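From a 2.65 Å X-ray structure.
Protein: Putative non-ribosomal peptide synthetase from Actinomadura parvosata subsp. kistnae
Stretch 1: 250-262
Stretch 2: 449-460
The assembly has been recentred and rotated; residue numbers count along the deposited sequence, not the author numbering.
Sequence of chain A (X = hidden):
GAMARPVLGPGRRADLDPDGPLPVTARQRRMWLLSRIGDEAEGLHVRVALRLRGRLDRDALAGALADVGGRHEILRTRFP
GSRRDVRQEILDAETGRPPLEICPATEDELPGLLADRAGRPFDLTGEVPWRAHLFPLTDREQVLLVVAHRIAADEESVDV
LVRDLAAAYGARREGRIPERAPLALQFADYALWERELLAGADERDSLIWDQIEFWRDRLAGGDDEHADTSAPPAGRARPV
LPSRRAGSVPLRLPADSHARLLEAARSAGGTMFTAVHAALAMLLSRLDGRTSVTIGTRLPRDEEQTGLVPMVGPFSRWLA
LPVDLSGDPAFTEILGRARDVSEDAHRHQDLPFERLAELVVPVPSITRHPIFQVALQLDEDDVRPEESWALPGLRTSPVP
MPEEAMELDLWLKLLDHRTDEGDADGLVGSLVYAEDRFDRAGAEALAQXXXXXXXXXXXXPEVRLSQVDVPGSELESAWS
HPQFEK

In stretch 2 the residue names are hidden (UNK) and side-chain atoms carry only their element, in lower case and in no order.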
ATOM      1  N   PRO A 250       1.008 -12.159  23.294  1.00 58.40           N
ATOM      2  CA  PRO A 250       2.048 -12.288  22.271  1.00 57.11           C
ATOM      3  C   PRO A 250       2.597 -13.705  22.211  1.00 55.93           C
ATOM      4  O   PRO A 250       2.541 -14.470  23.175  1.00 59.17           O
ATOM      5  CB  PRO A 250       3.119 -11.293  22.728  1.00 52.37           C
ATOM      6  CG  PRO A 250       2.929 -11.204  24.206  1.00 44.12           C
ATOM      7  CD  PRO A 250       1.453 -11.348  24.440  1.00 50.55           C
ATOM      8  N   LEU A 251       3.130 -14.051  21.040  1.00 61.95           N
ATOM      9  CA  LEU A 251       3.772 -15.347  20.827  1.00 61.85           C
ATOM     10  C   LEU A 251       4.981 -15.129  19.929  1.00 67.57           C
ATOM     11  O   LEU A 251       4.830 -14.768  18.757  1.00 62.08           O
ATOM     12  CB  LEU A 251       2.803 -16.359  20.211  1.00 58.48           C
ATOM     13  CG  LEU A 251       3.296 -17.807  20.147  1.00 63.09           C
ATOM     14  CD1 LEU A 251       2.176 -18.773  20.500  1.00 62.03           C
ATOM     15  CD2 LEU A 251       3.864 -18.136  18.776  1.00 61.82           C
ATOM     16  N   ARG A 252       6.174 -15.346  20.476  1.00 68.59           N
ATOM     17  CA  ARG A 252       7.421 -15.174  19.746  1.00 64.01           C
ATOM     18  C   ARG A 252       8.199 -16.482  19.731  1.00 66.76           C
ATOM     19  O   ARG A 252       8.296 -17.171  20.751  1.00 68.95           O
ATOM     20  CB  ARG A 252       8.281 -14.065  20.363  1.00 66.74           C
ATOM     21  CG  ARG A 252       7.972 -12.672  19.836  1.00 75.29           C
ATOM     22  CD  ARG A 252       9.053 -11.675  20.240  1.00 77.01           C
ATOM     23  NE  ARG A 252       9.245 -10.638  19.227  1.00 84.96           N
ATOM     24  CZ  ARG A 252       8.722  -9.418  19.290  1.00 89.27           C
ATOM     25  NH1 ARG A 252       7.970  -9.068  20.326  1.00 88.22           N
ATOM     26  NH2 ARG A 252       8.954  -8.544  18.318  1.00 87.16           N
ATOM     27  N   LEU A 253       8.746 -16.817  18.566  1.00 67.75           N
ATOM     28  CA  LEU A 253       9.625 -17.965  18.400  1.00 62.43           C
ATOM     29  C   LEU A 253      10.955 -17.469  17.851  1.00 69.79           C
ATOM     30  O   LEU A 253      10.973 -16.798  16.804  1.00 65.79           O
ATOM     31  CB  LEU A 253       9.007 -18.999  17.457  1.00 60.90           C
ATOM     32  CG  LEU A 253       9.766 -20.318  17.292  1.00 63.42           C
ATOM     33  CD1 LEU A 253       9.615 -21.192  18.527  1.00 64.34           C
ATOM     34  CD2 LEU A 253       9.299 -21.054  16.049  1.00 62.79           C
ATOM     35  N   PRO A 254      12.080 -17.748  18.508  1.00 73.37           N
ATOM     36  CA  PRO A 254      13.369 -17.271  17.996  1.00 65.74           C
ATOM     37  C   PRO A 254      13.701 -17.892  16.646  1.00 64.69           C
ATOM     38  O   PRO A 254      13.132 -18.908  16.239  1.00 64.08           O
ATOM     39  CB  PRO A 254      14.367 -17.706  19.076  1.00 70.54           C
ATOM     40  CG  PRO A 254      13.688 -18.832  19.791  1.00 75.06           C
ATOM     41  CD  PRO A 254      12.225 -18.506  19.763  1.00 67.34           C
ATOM     42  N   ALA A 255      14.646 -17.256  15.948  1.00 70.48           N
ATOM     43  CA  ALA A 255      14.988 -17.687  14.596  1.00 66.72           C
ATOM     44  C   ALA A 255      15.569 -19.094  14.576  1.00 66.05           C
ATOM     45  O   ALA A 255      15.402 -19.815  13.585  1.00 71.09           O
ATOM     46  CB  ALA A 255      15.967 -16.700  13.961  1.00 59.96           C
ATOM     47  N   ASP A 256      16.250 -19.500  15.652  1.00 71.60           N
ATOM     48  CA  ASP A 256      16.804 -20.848  15.734  1.00 75.71           C
ATOM     49  C   ASP A 256      15.726 -21.902  15.510  1.00 74.45           C
ATOM     50  O   ASP A 256      15.791 -22.688  14.558  1.00 69.41           O
ATOM     51  CB  ASP A 256      17.477 -21.050  17.095  1.00 84.09           C
ATOM     52  CG  ASP A 256      18.764 -20.268  17.232  1.00102.19           C
ATOM     53  OD1 ASP A 256      19.194 -19.647  16.235  1.00102.59           O
ATOM     54  OD2 ASP A 256      19.348 -20.275  18.336  1.00110.85           O
ATOM     55  N   SER A 257      14.719 -21.927  16.386  1.00 76.59           N
ATOM     56  CA  SER A 257      13.631 -22.885  16.232  1.00 74.63           C
ATOM     57  C   SER A 257      12.814 -22.604  14.981  1.00 66.99           C
ATOM     58  O   SER A 257      12.256 -23.533  14.383  1.00 64.86           O
ATOM     59  CB  SER A 257      12.742 -22.864  17.474  1.00 67.82           C
ATOM     60  OG  SER A 257      13.523 -22.989  18.648  1.00 71.53           O
ATOM     61  N   HIS A 258      12.733 -21.335  14.571  1.00 67.12           N
ATOM     62  CA  HIS A 258      12.044 -20.990  13.332  1.00 61.82           C
ATOM     63  C   HIS A 258      12.733 -21.625  12.130  1.00 68.74           C
ATOM     64  O   HIS A 258      12.067 -22.138  11.223  1.00 68.48           O
ATOM     65  CB  HIS A 258      11.979 -19.468  13.190  1.00 58.23           C
ATOM     66  CG  HIS A 258      11.262 -18.996  11.961  1.00 63.35           C
ATOM     67  ND1 HIS A 258      10.534 -19.837  11.147  1.00 62.01           N
ATOM     68  CD2 HIS A 258      11.162 -17.762  11.411  1.00 56.96           C
ATOM     69  CE1 HIS A 258      10.021 -19.143  10.147  1.00 57.26           C
ATOM     70  NE2 HIS A 258      10.385 -17.881  10.285  1.00 55.99           N
ATOM     71  N   ALA A 259      14.068 -21.607  12.112  1.00 67.91           N
ATOM     72  CA  ALA A 259      14.800 -22.196  10.995  1.00 62.94           C
ATOM     73  C   ALA A 259      14.570 -23.699  10.913  1.00 68.48           C
ATOM     74  O   ALA A 259      14.407 -24.250   9.818  1.00 70.75           O
ATOM     75  CB  ALA A 259      16.291 -21.888  11.123  1.00 62.35           C
ATOM     76  N   ARG A 260      14.548 -24.379  12.062  1.00 69.70           N
ATOM     77  CA  ARG A 260      14.368 -25.827  12.059  1.00 70.55           C
ATOM     78  C   ARG A 260      12.980 -26.224  11.571  1.00 74.26           C
ATOM     79  O   ARG A 260      12.828 -27.271  10.930  1.00 73.58           O
ATOM     80  CB  ARG A 260      14.632 -26.390  13.453  1.00 73.08           C
ATOM     81  CG  ARG A 260      16.106 -26.443  13.818  1.00 75.63           C
ATOM     82  CD  ARG A 260      16.335 -27.150  15.143  1.00 76.73           C
ATOM     83  NE  ARG A 260      15.898 -26.346  16.281  1.00 83.61           N
ATOM     84  CZ  ARG A 260      16.639 -25.403  16.855  1.00 83.10           C
ATOM     85  NH1 ARG A 260      17.855 -25.141  16.394  1.00 80.51           N
ATOM     86  NH2 ARG A 260      16.164 -24.720  17.888  1.00 82.90           N
ATOM     87  N   LEU A 261      11.963 -25.411  11.858  1.00 69.89           N
ATOM     88  CA  LEU A 261      10.628 -25.693  11.338  1.00 67.46           C
ATOM     89  C   LEU A 261      10.570 -25.455   9.835  1.00 71.78           C
ATOM     90  O   LEU A 261      10.046 -26.288   9.084  1.00 67.42           O
ATOM     91  CB  LEU A 261       9.594 -24.836  12.066  1.00 68.37           C
ATOM     92  CG  LEU A 261       9.450 -25.144  13.555  1.00 64.94           C
ATOM     93  CD1 LEU A 261       8.598 -24.092  14.230  1.00 71.55           C
ATOM     94  CD2 LEU A 261       8.857 -26.529  13.753  1.00 62.21           C
ATOM     95  N   LEU A 262      11.102 -24.318   9.377  1.00 69.62           N
ATOM     96  CA  LEU A 262      11.221 -24.074   7.943  1.00 63.08           C
ATOM     97  C   LEU A 262      12.029 -25.175   7.269  1.00 71.77           C
ATOM     98  O   LEU A 262      11.727 -25.581   6.139  1.00 69.89           O
ATOM     99  CB  LEU A 262      11.861 -22.707   7.703  1.00 62.86           C
ATOM    100  CG  LEU A 262      12.311 -22.359   6.283  1.00 58.00           C
ATOM    101  CD1 LEU A 262      11.141 -22.410   5.313  1.00 53.23           C
ATOM    102  CD2 LEU A 262      12.972 -20.990   6.257  1.00 57.18           C
ATOM    103  N   UNK A 449       3.022 -22.824  26.048  1.00 78.59           N
ATOM    104  CA  UNK A 449       2.971 -24.259  25.787  1.00 75.20           C
ATOM    105  C   UNK A 449       3.205 -24.561  24.312  1.00 76.15           C
ATOM    106  O   UNK A 449       3.837 -25.569  23.971  1.00 79.67           O
ATOM    107  n   UNK A 449       0.222 -26.265  30.735  1.00100.91           N
ATOM    108  c   UNK A 449       1.627 -24.827  26.244  1.00 76.94           C
ATOM    109  c   UNK A 449       1.359 -26.426  28.163  1.00 95.46           C
ATOM    110  n   UNK A 449      -0.058 -26.221  28.452  1.00 98.82           N
ATOM    111  n   UNK A 449      -1.872 -25.967  29.846  1.00 97.53           N
ATOM    112  c   UNK A 449       1.676 -26.282  26.678  1.00 91.01           C
ATOM    113  c   UNK A 449      -0.570 -26.152  29.678  1.00102.60           C
ATOM    114  N   UNK A 450       2.704 -23.701  23.421  1.00 73.48           N
ATOM    115  CA  UNK A 450       2.908 -23.916  21.992  1.00 74.33           C
ATOM    116  C   UNK A 450       4.333 -23.579  21.571  1.00 71.40           C
ATOM    117  O   UNK A 450       4.921 -24.284  20.744  1.00 67.84           O
ATOM    118  c   UNK A 450       1.254 -22.152  18.963  1.00 64.44           C
ATOM    119  c   UNK A 450       1.566 -24.617  19.218  1.00 67.72           C
ATOM    120  c   UNK A 450       2.030 -23.239  19.667  1.00 67.53           C
ATOM    121  c   UNK A 450       1.912 -23.084  21.185  1.00 68.07           C
ATOM    122  N   UNK A 451       4.898 -22.502  22.123  1.00 70.83           N
ATOM    123  CA  UNK A 451       6.287 -22.155  21.836  1.00 67.07           C
ATOM    124  C   UNK A 451       7.211 -23.298  22.231  1.00 73.71           C
ATOM    125  O   UNK A 451       8.158 -23.630  21.507  1.00 72.95           O
ATOM    126  c   UNK A 451       6.667 -20.845  22.551  1.00 61.82           C
ATOM    127  c   UNK A 451       8.165 -20.597  22.456  1.00 66.63           C
ATOM    128  c   UNK A 451       5.895 -19.679  21.959  1.00 62.55           C
ATOM    129  N   UNK A 452       6.946 -23.923  23.381  1.00 76.47           N
ATOM    130  CA  UNK A 452       7.715 -25.094  23.784  1.00 70.27           C
ATOM    131  C   UNK A 452       7.566 -26.217  22.767  1.00 72.14           C
ATOM    132  O   UNK A 452       8.556 -26.829  22.348  1.00 80.20           O
ATOM    133  c   UNK A 452       7.274 -25.559  25.173  1.00 67.38           C
ATOM    134  N   UNK A 453       6.330 -26.493  22.350  1.00 71.15           N
ATOM    135  CA  UNK A 453       6.097 -27.551  21.374  1.00 75.01           C
ATOM    136  C   UNK A 453       6.777 -27.238  20.046  1.00 77.09           C
ATOM    137  O   UNK A 453       7.363 -28.126  19.415  1.00 73.09           O
ATOM    138  c   UNK A 453       4.596 -27.756  21.179  1.00 71.11           C
ATOM    139  c   UNK A 453       4.214 -28.909  20.253  1.00 75.38           C
ATOM    140  c   UNK A 453       4.968 -30.151  20.657  1.00 81.28           C
ATOM    141  c   UNK A 453       2.724 -29.159  20.300  1.00 73.25           C
ATOM    142  N   UNK A 454       6.710 -25.978  19.607  1.00 74.22           N
ATOM    143  CA  UNK A 454       7.388 -25.574  18.378  1.00 71.68           C
ATOM    144  C   UNK A 454       8.888 -25.824  18.474  1.00 75.90           C
ATOM    145  O   UNK A 454       9.501 -26.358  17.542  1.00 77.94           O
ATOM    146  c   UNK A 454       5.715 -23.690  17.637  1.00 66.31           C
ATOM    147  c   UNK A 454       5.517 -22.206  17.860  1.00 67.96           C
ATOM    148  c   UNK A 454       5.514 -24.038  16.175  1.00 66.55           C
ATOM    149  c   UNK A 454       7.115 -24.098  18.090  1.00 74.35           C
ATOM    150  N   UNK A 455       9.495 -25.438  19.596  1.00 75.03           N
ATOM    151  CA  UNK A 455      10.927 -25.649  19.772  1.00 76.98           C
ATOM    152  C   UNK A 455      11.273 -27.131  19.836  1.00 80.67           C
ATOM    153  O   UNK A 455      12.342 -27.537  19.367  1.00 80.46           O
ATOM    154  c   UNK A 455      11.316 -23.419  20.960  1.00 70.77           C
ATOM    155  c   UNK A 455      11.408 -24.933  21.034  1.00 69.29           C
ATOM    156  o   UNK A 455      11.594 -23.379  23.324  1.00 84.28           O
ATOM    157  c   UNK A 455      11.715 -22.743  22.257  1.00 82.25           C
ATOM    158  o   UNK A 455      12.152 -21.572  22.207  1.00 86.28           O
ATOM    159  N   UNK A 456      10.383 -27.951  20.397  1.00 79.50           N
ATOM    160  CA  UNK A 456      10.679 -29.373  20.535  1.00 80.27           C
ATOM    161  C   UNK A 456      10.647 -30.079  19.186  1.00 81.98           C
ATOM    162  O   UNK A 456      11.614 -30.746  18.801  1.00 83.20           O
ATOM    163  c   UNK A 456       9.151 -32.069  22.874  1.00 93.04           C
ATOM    164  n   UNK A 456       9.425 -33.319  23.230  1.00 96.15           N
ATOM    165  o   UNK A 456       8.309 -31.383  23.453  1.00 97.40           O
ATOM    166  c   UNK A 456       9.936 -31.510  21.709  1.00 75.88           C
ATOM    167  c   UNK A 456       9.698 -30.024  21.508  1.00 76.98           C
ATOM    168  N   UNK A 457       9.539 -29.947  18.449  1.00 82.46           N
ATOM    169  CA  UNK A 457       9.416 -30.657  17.180  1.00 82.22           C
ATOM    170  C   UNK A 457      10.408 -30.123  16.156  1.00 80.78           C
ATOM    171  O   UNK A 457      10.801 -30.843  15.230  1.00 79.84           O
ATOM    172  c   UNK A 457       7.009 -31.231  17.645  1.00 80.84           C
ATOM    173  c   UNK A 457       7.970 -30.585  16.654  1.00 76.60           C
ATOM    174  c   UNK A 457       7.572 -29.145  16.366  1.00 73.97           C
ATOM    175  N   UNK A 458      10.826 -28.864  16.290  1.00 79.30           N
ATOM    176  CA  UNK A 458      11.858 -28.348  15.405  1.00 77.43           C
ATOM    177  C   UNK A 458      13.198 -29.018  15.640  1.00 81.40           C
ATOM    178  O   UNK A 458      13.889 -29.394  14.690  1.00 78.89           O
ATOM    179  N   UNK A 459      13.574 -29.191  16.909  1.00 88.72           N
ATOM    180  CA  UNK A 459      14.835 -29.824  17.268  1.00 85.10           C
ATOM    181  C   UNK A 459      14.777 -31.345  17.226  1.00 82.98           C
ATOM    182  O   UNK A 459      15.830 -31.987  17.315  1.00 88.63           O
ATOM    183  c   UNK A 459      15.271 -29.368  18.663  1.00 76.84           C
ATOM    184  N   UNK A 460      13.592 -31.935  17.097  1.00 80.34           N
ATOM    185  CA  UNK A 460      13.448 -33.390  17.012  1.00 81.97           C
ATOM    186  C   UNK A 460      12.188 -33.716  16.227  1.00 86.99           C
ATOM    187  O   UNK A 460      11.154 -34.085  16.797  1.00 87.12           O
ATOM    188  c   UNK A 460      13.406 -34.026  18.401  1.00 83.60           C
TER

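Position 449 opens the stretch within a helix already under way. Three carbons lead to a nitrogen and then to a carbon carrying two more nitrogens, a guanidinium that stays out of reach of stretch 1. This is Arg449, whose charge suits a partly exposed place outside the contact.

Position 450 has four carbons, forked at the second, and a branch end lies 3.8 Å from Leu251 CD1. This is Leu450, with CD2 making that contact; it is buried, where a purely apolar chain costs nothing in lost hydrogen bonds.

At 451 a single carbon carries two others. One branch carbon lies 3.7 Å from both Leu251 CG and Arg252 O, the other 4.2 Å from Leu253 CD1. These are CG2 and CG1 of Val451, whose short, forked side chain touches neighbouring residues of the strand without a long reach.

Position 452 has one side-chain carbon, pointing away from stretch 1, and is Ala452; so small a group suits a partly exposed place that need not reach the contact. Position 453, four carbons forked at the second, is Leu453; it is buried but out of reach, so its packing lies elsewhere in the structure.

Position 454 repeats the four-carbon fork and points toward stretch 1. One branch end is 3.6 Å from Leu261 CD1, the other 4.5 Å from Leu251 CD2, and its CB is 3.9 Å from Leu253 CD1. This is Leu454, whose CD2 meets the helix and CD1 the strand; a forked apolar chain suits a place between the two.

At 455 three carbons end in two oxygens. The second carbon is 3.7 Å from Leu253 CD1 and 3.2 Å from Ser257 OG, and one oxygen is 3.9 Å from Pro254 CD. This is Glu455, touching through CG and OE2; the position is partly exposed, which a charged residue tolerates, and its carboxylate makes no hydrogen bond or salt bridge to stretch 1.

Position 456 has three carbons, the last bearing one oxygen and one nitrogen, and is directed away. This amide is Gln456, polar at a partly exposed place, its OE1 hydrogen-bonded elsewhere in the structure.

Position 457 is again one carbon bearing two, one of them 3.9 Å from Leu261 CD2. This is Val457, touching through CG2; its apolar fork suits a buried place against a leucine.

Position 458 has no side-chain atoms. Its CA is 4.9 Å from Arg260 CA, and its O 3.3 Å from Arg260 CB. A CB would point toward stretch 1, only 3.4 Å from Arg260 CB. This is Gly458.

Position 459 has one carbon, 3.9 Å from Arg260 NE: Ala459, a small group beside a long side chain. Position 460, one carbon pointing away, is Ala460, a small residue where helical geometry ends.

The contact works by apolar packing and close backbone approach, with no hydrogen bond between the stretches. The helix runs nearly parallel to the strand, 16° between their directions, but crosses helix 255-262 at 54°. Leu450, Val451 and Leu454 pack along the strand, and Leu454 and Val457 against Leu261, while glycine lets the two helices draw together at Arg260.

Stretch 2 (449-460) RLVALLEQVGAA
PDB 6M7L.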